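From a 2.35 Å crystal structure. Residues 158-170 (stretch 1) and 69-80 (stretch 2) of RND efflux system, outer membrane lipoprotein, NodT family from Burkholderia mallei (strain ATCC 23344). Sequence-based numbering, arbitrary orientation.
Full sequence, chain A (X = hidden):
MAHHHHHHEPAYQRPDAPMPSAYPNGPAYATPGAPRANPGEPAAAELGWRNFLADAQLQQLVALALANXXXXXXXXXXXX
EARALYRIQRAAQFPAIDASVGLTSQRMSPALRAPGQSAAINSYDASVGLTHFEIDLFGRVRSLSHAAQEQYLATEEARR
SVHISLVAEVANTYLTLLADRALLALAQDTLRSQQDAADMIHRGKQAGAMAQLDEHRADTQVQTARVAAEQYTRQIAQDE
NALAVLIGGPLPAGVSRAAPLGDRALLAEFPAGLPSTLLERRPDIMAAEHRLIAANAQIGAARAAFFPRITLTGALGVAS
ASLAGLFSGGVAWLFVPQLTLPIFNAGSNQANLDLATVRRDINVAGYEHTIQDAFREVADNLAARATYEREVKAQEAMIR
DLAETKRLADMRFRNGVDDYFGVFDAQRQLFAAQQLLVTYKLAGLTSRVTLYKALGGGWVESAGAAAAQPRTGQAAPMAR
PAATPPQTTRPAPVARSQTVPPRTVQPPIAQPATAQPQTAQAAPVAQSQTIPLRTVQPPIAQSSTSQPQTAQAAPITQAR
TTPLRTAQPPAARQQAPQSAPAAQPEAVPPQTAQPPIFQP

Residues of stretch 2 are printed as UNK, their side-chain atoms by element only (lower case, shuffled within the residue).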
ATOM      1  N   ALA A 158      -8.353 -13.417 -15.261  1.00 72.60           N
ATOM      2  CA  ALA A 158      -8.631 -13.767 -13.872  1.00 72.45           C
ATOM      3  C   ALA A 158      -7.401 -14.359 -13.195  1.00 71.73           C
ATOM      4  O   ALA A 158      -7.136 -14.076 -12.021  1.00 74.10           O
ATOM      5  CB  ALA A 158      -9.807 -14.741 -13.792  1.00 72.72           C
ATOM      6  N   ARG A 159      -6.641 -15.189 -13.914  1.00 72.26           N
ATOM      7  CA  ARG A 159      -5.423 -15.753 -13.342  1.00 71.58           C
ATOM      8  C   ARG A 159      -4.405 -14.663 -13.028  1.00 73.64           C
ATOM      9  O   ARG A 159      -3.768 -14.681 -11.967  1.00 70.34           O
ATOM     10  CB  ARG A 159      -4.826 -16.783 -14.298  1.00 79.16           C
ATOM     11  CG  ARG A 159      -3.524 -17.404 -13.823  1.00 84.49           C
ATOM     12  CD  ARG A 159      -3.073 -18.525 -14.758  1.00 93.48           C
ATOM     13  NE  ARG A 159      -1.865 -19.190 -14.276  1.00100.18           N
ATOM     14  CZ  ARG A 159      -1.863 -20.279 -13.512  1.00106.15           C
ATOM     15  NH1 ARG A 159      -3.009 -20.832 -13.140  1.00109.40           N
ATOM     16  NH2 ARG A 159      -0.716 -20.817 -13.119  1.00107.71           N
ATOM     17  N   ARG A 160      -4.235 -13.705 -13.940  1.00 70.95           N
ATOM     18  CA  ARG A 160      -3.302 -12.614 -13.696  1.00 64.79           C
ATOM     19  C   ARG A 160      -3.752 -11.743 -12.530  1.00 65.73           C
ATOM     20  O   ARG A 160      -2.914 -11.245 -11.770  1.00 69.43           O
ATOM     21  CB  ARG A 160      -3.142 -11.774 -14.964  1.00 59.49           C
ATOM     22  CG  ARG A 160      -2.148 -10.633 -14.833  1.00 59.13           C
ATOM     23  CD  ARG A 160      -1.978  -9.901 -16.153  1.00 58.59           C
ATOM     24  NE  ARG A 160      -0.893  -8.930 -16.104  1.00 60.14           N
ATOM     25  CZ  ARG A 160       0.395  -9.245 -16.210  1.00 63.30           C
ATOM     26  NH1 ARG A 160       0.756 -10.511 -16.367  1.00 57.50           N
ATOM     27  NH2 ARG A 160       1.321  -8.297 -16.155  1.00 63.75           N
ATOM     28  N   SER A 161      -5.066 -11.563 -12.365  1.00 64.31           N
ATOM     29  CA  SER A 161      -5.569 -10.723 -11.282  1.00 66.12           C
ATOM     30  C   SER A 161      -5.293 -11.349  -9.922  1.00 66.96           C
ATOM     31  O   SER A 161      -4.966 -10.642  -8.961  1.00 64.40           O
ATOM     32  CB  SER A 161      -7.066 -10.468 -11.465  1.00 63.77           C
ATOM     33  OG  SER A 161      -7.561  -9.618 -10.439  1.00 65.47           O
ATOM     34  N   VAL A 162      -5.413 -12.675  -9.821  1.00 66.78           N
ATOM     35  CA  VAL A 162      -5.150 -13.347  -8.551  1.00 65.50           C
ATOM     36  C   VAL A 162      -3.653 -13.379  -8.262  1.00 66.59           C
ATOM     37  O   VAL A 162      -3.229 -13.216  -7.111  1.00 64.91           O
ATOM     38  CB  VAL A 162      -5.762 -14.760  -8.552  1.00 66.08           C
ATOM     39  CG1 VAL A 162      -5.486 -15.466  -7.226  1.00 65.13           C
ATOM     40  CG2 VAL A 162      -7.262 -14.686  -8.823  1.00 58.05           C
ATOM     41  N   HIS A 163      -2.831 -13.597  -9.294  1.00 65.29           N
ATOM     42  CA  HIS A 163      -1.382 -13.542  -9.117  1.00 66.31           C
ATOM     43  C   HIS A 163      -0.932 -12.160  -8.652  1.00 66.68           C
ATOM     44  O   HIS A 163      -0.090 -12.038  -7.754  1.00 62.61           O
ATOM     45  CB  HIS A 163      -0.678 -13.912 -10.422  1.00 69.46           C
ATOM     46  CG  HIS A 163      -0.701 -15.375 -10.735  1.00 78.24           C
ATOM     47  ND1 HIS A 163      -1.316 -16.303  -9.920  1.00 80.11           N
ATOM     48  CD2 HIS A 163      -0.176 -16.072 -11.770  1.00 77.90           C
ATOM     49  CE1 HIS A 163      -1.171 -17.508 -10.442  1.00 83.37           C
ATOM     50  NE2 HIS A 163      -0.483 -17.395 -11.564  1.00 84.27           N
ATOM     51  N   ILE A 164      -1.481 -11.106  -9.258  1.00 64.06           N
ATOM     52  CA  ILE A 164      -1.114  -9.747  -8.878  1.00 62.91           C
ATOM     53  C   ILE A 164      -1.485  -9.487  -7.422  1.00 64.32           C
ATOM     54  O   ILE A 164      -0.690  -8.940  -6.649  1.00 65.27           O
ATOM     55  CB  ILE A 164      -1.774  -8.734  -9.829  1.00 62.16           C
ATOM     56  CG1 ILE A 164      -1.057  -8.722 -11.180  1.00 60.38           C
ATOM     57  CG2 ILE A 164      -1.790  -7.355  -9.221  1.00 58.26           C
ATOM     58  CD1 ILE A 164      -1.611  -7.697 -12.150  1.00 58.98           C
ATOM     59  N   SER A 165      -2.696  -9.889  -7.025  1.00 66.65           N
ATOM     60  CA  SER A 165      -3.114  -9.725  -5.636  1.00 65.81           C
ATOM     61  C   SER A 165      -2.212 -10.508  -4.694  1.00 69.02           C
ATOM     62  O   SER A 165      -1.785  -9.992  -3.653  1.00 71.61           O
ATOM     63  CB  SER A 165      -4.568 -10.169  -5.461  1.00 67.19           C
ATOM     64  OG  SER A 165      -5.439  -9.468  -6.330  1.00 68.46           O
ATOM     65  N   LEU A 166      -1.902 -11.756  -5.050  1.00 69.42           N
ATOM     66  CA  LEU A 166      -1.099 -12.602  -4.175  1.00 69.13           C
ATOM     67  C   LEU A 166       0.312 -12.049  -4.018  1.00 67.01           C
ATOM     68  O   LEU A 166       0.836 -11.970  -2.901  1.00 66.42           O
ATOM     69  CB  LEU A 166      -1.065 -14.030  -4.719  1.00 66.30           C
ATOM     70  CG  LEU A 166      -0.367 -15.088  -3.865  1.00 65.31           C
ATOM     71  CD1 LEU A 166      -1.004 -15.174  -2.490  1.00 60.89           C
ATOM     72  CD2 LEU A 166      -0.426 -16.445  -4.566  1.00 67.44           C
ATOM     73  N   VAL A 167       0.944 -11.667  -5.131  1.00 65.97           N
ATOM     74  CA  VAL A 167       2.287 -11.092  -5.075  1.00 65.82           C
ATOM     75  C   VAL A 167       2.293  -9.849  -4.198  1.00 66.01           C
ATOM     76  O   VAL A 167       3.164  -9.673  -3.339  1.00 66.56           O
ATOM     77  CB  VAL A 167       2.798 -10.781  -6.493  1.00 65.71           C
ATOM     78  CG1 VAL A 167       4.004  -9.853  -6.442  1.00 60.70           C
ATOM     79  CG2 VAL A 167       3.145 -12.068  -7.230  1.00 68.13           C
ATOM     80  N   ALA A 168       1.308  -8.972  -4.398  1.00 63.65           N
ATOM     81  CA  ALA A 168       1.268  -7.719  -3.656  1.00 60.02           C
ATOM     82  C   ALA A 168       0.955  -7.950  -2.183  1.00 66.42           C
ATOM     83  O   ALA A 168       1.536  -7.294  -1.311  1.00 70.54           O
ATOM     84  CB  ALA A 168       0.241  -6.782  -4.279  1.00 54.53           C
ATOM     85  N   GLU A 169       0.039  -8.874  -1.886  1.00 67.67           N
ATOM     86  CA  GLU A 169      -0.348  -9.099  -0.499  1.00 67.01           C
ATOM     87  C   GLU A 169       0.780  -9.736   0.302  1.00 68.36           C
ATOM     88  O   GLU A 169       0.919  -9.463   1.499  1.00 68.39           O
ATOM     89  CB  GLU A 169      -1.605  -9.965  -0.433  1.00 68.82           C
ATOM     90  CG  GLU A 169      -2.395  -9.792   0.854  1.00 72.47           C
ATOM     91  CD  GLU A 169      -2.941  -8.382   1.017  1.00 71.32           C
ATOM     92  OE1 GLU A 169      -3.665  -7.910   0.115  1.00 71.21           O
ATOM     93  OE2 GLU A 169      -2.643  -7.741   2.046  1.00 74.39           O
ATOM     94  N   VAL A 170       1.594 -10.582  -0.334  1.00 69.59           N
ATOM     95  CA  VAL A 170       2.770 -11.123   0.343  1.00 68.90           C
ATOM     96  C   VAL A 170       3.756 -10.008   0.662  1.00 66.38           C
ATOM     97  O   VAL A 170       4.348  -9.973   1.749  1.00 67.25           O
ATOM     98  CB  VAL A 170       3.422 -12.226  -0.512  1.00 66.97           C
ATOM     99  CG1 VAL A 170       4.759 -12.641   0.082  1.00 65.19           C
ATOM    100  CG2 VAL A 170       2.493 -13.428  -0.632  1.00 73.20           C
ATOM    101  N   UNK A  69       0.764 -25.369  -4.551  1.00115.68           N
ATOM    102  CA  UNK A  69      -0.038 -26.199  -5.441  1.00125.04           C
ATOM    103  C   UNK A  69      -1.537 -25.983  -5.282  1.00122.98           C
ATOM    104  O   UNK A  69      -2.316 -26.687  -5.933  1.00132.60           O
ATOM    105  o   UNK A  69       2.254 -27.347  -6.559  1.00144.26           O
ATOM    106  c   UNK A  69       0.297 -27.677  -5.222  1.00136.48           C
ATOM    107  n   UNK A  69       2.231 -29.129  -5.195  1.00148.20           N
ATOM    108  c   UNK A  69       1.684 -28.037  -5.715  1.00143.24           C
ATOM    109  N   UNK A  70      -1.960 -25.043  -4.442  1.00112.37           N
ATOM    110  CA  UNK A  70      -3.380 -24.754  -4.307  1.00103.18           C
ATOM    111  C   UNK A  70      -3.938 -24.217  -5.624  1.00 98.23           C
ATOM    112  O   UNK A  70      -3.214 -23.683  -6.468  1.00 95.01           O
ATOM    113  n   UNK A  70      -2.003 -19.694  -0.369  1.00 82.29           N
ATOM    114  c   UNK A  70      -3.162 -22.337  -3.560  1.00 86.91           C
ATOM    115  c   UNK A  70      -1.414 -19.727  -1.557  1.00 81.69           C
ATOM    116  n   UNK A  70      -1.865 -20.544  -2.504  1.00 80.40           N
ATOM    117  c   UNK A  70      -2.999 -21.447  -2.339  1.00 85.69           C
ATOM    118  c   UNK A  70      -3.616 -23.737  -3.193  1.00 96.19           C
ATOM    119  n   UNK A  70      -0.371 -18.944  -1.799  1.00 80.46           N
ATOM    120  N   UNK A  71      -5.246 -24.374  -5.797  1.00 98.36           N
ATOM    121  CA  UNK A  71      -5.900 -23.793  -6.955  1.00 98.27           C
ATOM    122  C   UNK A  71      -6.236 -22.328  -6.675  1.00 90.89           C
ATOM    123  O   UNK A  71      -6.171 -21.853  -5.537  1.00 88.64           O
ATOM    124  o   UNK A  71      -8.345 -23.937  -5.390  1.00110.79           O
ATOM    125  c   UNK A  71      -7.141 -24.607  -7.332  1.00105.24           C
ATOM    126  o   UNK A  71      -9.433 -23.988  -7.293  1.00112.25           O
ATOM    127  c   UNK A  71      -8.395 -24.146  -6.617  1.00110.01           C
ATOM    128  N   UNK A  72      -6.583 -21.599  -7.738  1.00 88.00           N
ATOM    129  CA  UNK A  72      -6.781 -20.161  -7.598  1.00 88.99           C
ATOM    130  C   UNK A  72      -7.972 -19.836  -6.708  1.00 87.22           C
ATOM    131  O   UNK A  72      -7.976 -18.796  -6.038  1.00 81.29           O
ATOM    132  c   UNK A  72      -5.838 -18.444 -10.939  1.00 92.98           C
ATOM    133  c   UNK A  72      -5.669 -19.431  -9.800  1.00 91.01           C
ATOM    134  c   UNK A  72      -6.948 -19.507  -8.968  1.00 90.09           C
ATOM    135  c   UNK A  72      -4.469 -19.064  -8.935  1.00 86.44           C
ATOM    136  N   UNK A  73      -8.984 -20.706  -6.678  1.00 86.56           N
ATOM    137  CA  UNK A  73     -10.112 -20.472  -5.782  1.00 88.33           C
ATOM    138  C   UNK A  73      -9.668 -20.506  -4.324  1.00 90.20           C
ATOM    139  O   UNK A  73     -10.109 -19.682  -3.513  1.00 89.80           O
ATOM    140  c   UNK A  73     -13.593 -22.230  -5.610  1.00 94.33           C
ATOM    141  n   UNK A  73     -13.646 -22.992  -2.894  1.00104.63           N
ATOM    142  c   UNK A  73     -11.213 -21.501  -6.033  1.00 92.12           C
ATOM    143  c   UNK A  73     -13.247 -23.874  -3.804  1.00106.16           C
ATOM    144  c   UNK A  73     -12.526 -21.172  -5.340  1.00 93.36           C
ATOM    145  n   UNK A  73     -13.209 -23.540  -5.092  1.00100.35           N
ATOM    146  n   UNK A  73     -12.879 -25.090  -3.424  1.00110.74           N
ATOM    147  N   UNK A  74      -8.786 -21.444  -3.976  1.00 88.92           N
ATOM    148  CA  UNK A  74      -8.268 -21.507  -2.613  1.00 85.21           C
ATOM    149  C   UNK A  74      -7.324 -20.340  -2.347  1.00 86.27           C
ATOM    150  O   UNK A  74      -7.329 -19.758  -1.255  1.00 80.53           O
ATOM    151  c   UNK A  74      -7.589 -22.867  -2.366  1.00 82.23           C
ATOM    152  c   UNK A  74      -8.636 -23.965  -2.261  1.00 80.03           C
ATOM    153  c   UNK A  74      -6.738 -22.828  -1.105  1.00 82.41           C
ATOM    154  N   UNK A  75      -6.504 -19.977  -3.338  1.00 84.19           N
ATOM    155  CA  UNK A  75      -5.636 -18.814  -3.188  1.00 78.59           C
ATOM    156  C   UNK A  75      -6.451 -17.561  -2.898  1.00 79.67           C
ATOM    157  O   UNK A  75      -6.067 -16.742  -2.053  1.00 80.25           O
ATOM    158  c   UNK A  75      -4.786 -18.623  -4.444  1.00 74.10           C
ATOM    159  N   UNK A  76      -7.588 -17.404  -3.582  1.00 78.97           N
ATOM    160  CA  UNK A  76      -8.494 -16.298  -3.288  1.00 80.49           C
ATOM    161  C   UNK A  76      -8.985 -16.356  -1.844  1.00 83.60           C
ATOM    162  O   UNK A  76      -9.082 -15.322  -1.170  1.00 80.59           O
ATOM    163  c   UNK A  76     -10.840 -15.494  -3.750  1.00 83.49           C
ATOM    164  o   UNK A  76      -9.239 -15.793  -5.534  1.00 78.43           O
ATOM    165  c   UNK A  76      -9.667 -16.318  -4.270  1.00 81.86           C
ATOM    166  N   UNK A  77      -9.282 -17.561  -1.344  1.00 82.43           N
ATOM    167  CA  UNK A  77      -9.715 -17.700   0.044  1.00 78.18           C
ATOM    168  C   UNK A  77      -8.579 -17.422   1.024  1.00 78.64           C
ATOM    169  O   UNK A  77      -8.827 -16.954   2.141  1.00 74.16           O
ATOM    170  c   UNK A  77     -11.605 -19.476  -0.388  1.00 78.03           C
ATOM    171  c   UNK A  77     -12.751 -18.629   0.149  1.00 71.95           C
ATOM    172  c   UNK A  77     -11.883 -20.953  -0.170  1.00 73.73           C
ATOM    173  c   UNK A  77     -10.280 -19.101   0.282  1.00 76.82           C
ATOM    174  N   UNK A  78      -7.335 -17.714   0.634  1.00 78.38           N
ATOM    175  CA  UNK A  78      -6.203 -17.477   1.524  1.00 77.52           C
ATOM    176  C   UNK A  78      -5.882 -15.991   1.627  1.00 77.09           C
ATOM    177  O   UNK A  78      -5.583 -15.489   2.717  1.00 73.46           O
ATOM    178  c   UNK A  78      -4.981 -18.257   1.040  1.00 80.76           C
ATOM    179  o   UNK A  78      -4.261 -20.507   0.742  1.00 94.22           O
ATOM    180  o   UNK A  78      -6.128 -20.187   1.850  1.00 97.50           O
ATOM    181  c   UNK A  78      -5.135 -19.757   1.223  1.00 91.41           C
ATOM    182  N   UNK A  79      -5.933 -15.279   0.501  1.00 77.93           N
ATOM    183  CA  UNK A  79      -5.728 -13.836   0.517  1.00 73.69           C
ATOM    184  C   UNK A  79      -6.807 -13.160   1.350  1.00 76.45           C
ATOM    185  O   UNK A  79      -6.539 -12.208   2.092  1.00 81.28           O
ATOM    186  c   UNK A  79      -5.695 -13.295  -0.925  1.00 73.86           C
ATOM    187  c   UNK A  79      -5.634 -11.777  -0.931  1.00 72.12           C
ATOM    188  c   UNK A  79      -4.509 -13.889  -1.684  1.00 77.34           C
ATOM    189  c   UNK A  79      -4.617 -13.752  -3.189  1.00 75.80           C
ATOM    190  N   UNK A  80      -8.043 -13.650   1.250  1.00 82.61           N
ATOM    191  CA  UNK A  80      -9.129 -13.093   2.048  1.00 87.40           C
ATOM    192  C   UNK A  80      -8.892 -13.323   3.535  1.00 85.93           C
ATOM    193  O   UNK A  80      -9.105 -12.419   4.352  1.00 81.68           O
ATOM    194  o   UNK A  80     -11.633 -12.180   0.222  1.00101.01           O
ATOM    195  c   UNK A  80     -10.460 -13.707   1.616  1.00 94.69           C
ATOM    196  o   UNK A  80     -12.267 -12.336   2.322  1.00103.70           O
ATOM    197  c   UNK A  80     -11.529 -12.666   1.369  1.00 99.60           C
TER

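Position 69 lies in the loop that precedes the helix of stretch 2. Its side chain has two carbons, the second carrying one oxygen and one nitrogen, an amide, and it stays out of reach of stretch 1; this is Asn69, which is poorly ordered.

At position 70 three carbons lead to a nitrogen and then to a carbon bearing two more nitrogens. The CA-to-CB bond points sideways, but the end of the chain comes nearer, and a terminal nitrogen lies close to Leu166 CD2. This guanidinium identifies Arg70, whose NH2 is 3.7 Å from Leu166 CD2.

Position 71 carries two carbons, the second with two oxygens, and points away from stretch 1. The short carboxylate is Asp71, the N-cap of the helix: OD2 accepts from the backbone N of position 74 at 2.9 Å, and OD1 accepts weakly from N of position 73 at 3.4 Å, so that both oxygens serve amides of the first turn.

The four carbons at position 72 fork at the second and point toward stretch 1, where the two end carbons reach Arg159, Val162 and His163. This is Leu72: CD1 is 3.6 Å from Arg159 CA, while CD2 is 3.9 Å from His163 CE1 and 4.1 Å from Val162 CG1.

Position 73 repeats the pattern of three carbons, a nitrogen and a carbon with two nitrogens, but points away and makes no contact; it is Arg73. At position 74, one carbon carrying two others, again out of reach, gives Val74.

A single carbon at position 75 points toward the partner helix and lies near Val162 CG1. It defines Ala75, with CB 4.3 Å from Val162 CG1.

Position 76 has one carbon carrying an oxygen and a carbon, and the oxygen faces Val162 CG2. This is the branched hydroxyl side chain of Thr76. OG1 packs 4.0 Å from Val162 CG2 and donates a weak hydrogen bond to Leu72 O at 3.3 Å, turning its polarity back into its own helix.

Four carbons forked at the second recur at position 77, but they are exposed and do not touch stretch 1; this is Leu77. Position 78, two carbons with two oxygens on the second, makes no contact with stretch 1 and is Asp78; its OD2 receives a 2.6 Å hydrogen bond from Arg70 NH1 within a salt bridge, tying the loop to the helix.

At position 79 four carbons fork at the first, one arm being two carbons long, and sit as a knob among Val162, Ser165, Leu166 and Glu169. This is Ile79, with CG1 3.8 Å from Leu166 CD1 and CD1 4.2 Å from Ser165 CB. Finally, position 80 has two carbons and a two-oxygen terminus, exposed and out of reach, and is Asp80.

The two helices run in broadly the same direction, crossing at 34° with their axes 10.4 Å apart at closest approach. No hydrogen bond links the stretches. Packing joins them instead: Leu72 and Ile79, two turns apart, bury the largest areas, and Val162 fits between them against Ala75 and Thr76. Together the stretches bury 474 Å².

Stretch 2 (69-80) NRDLRVATLDID
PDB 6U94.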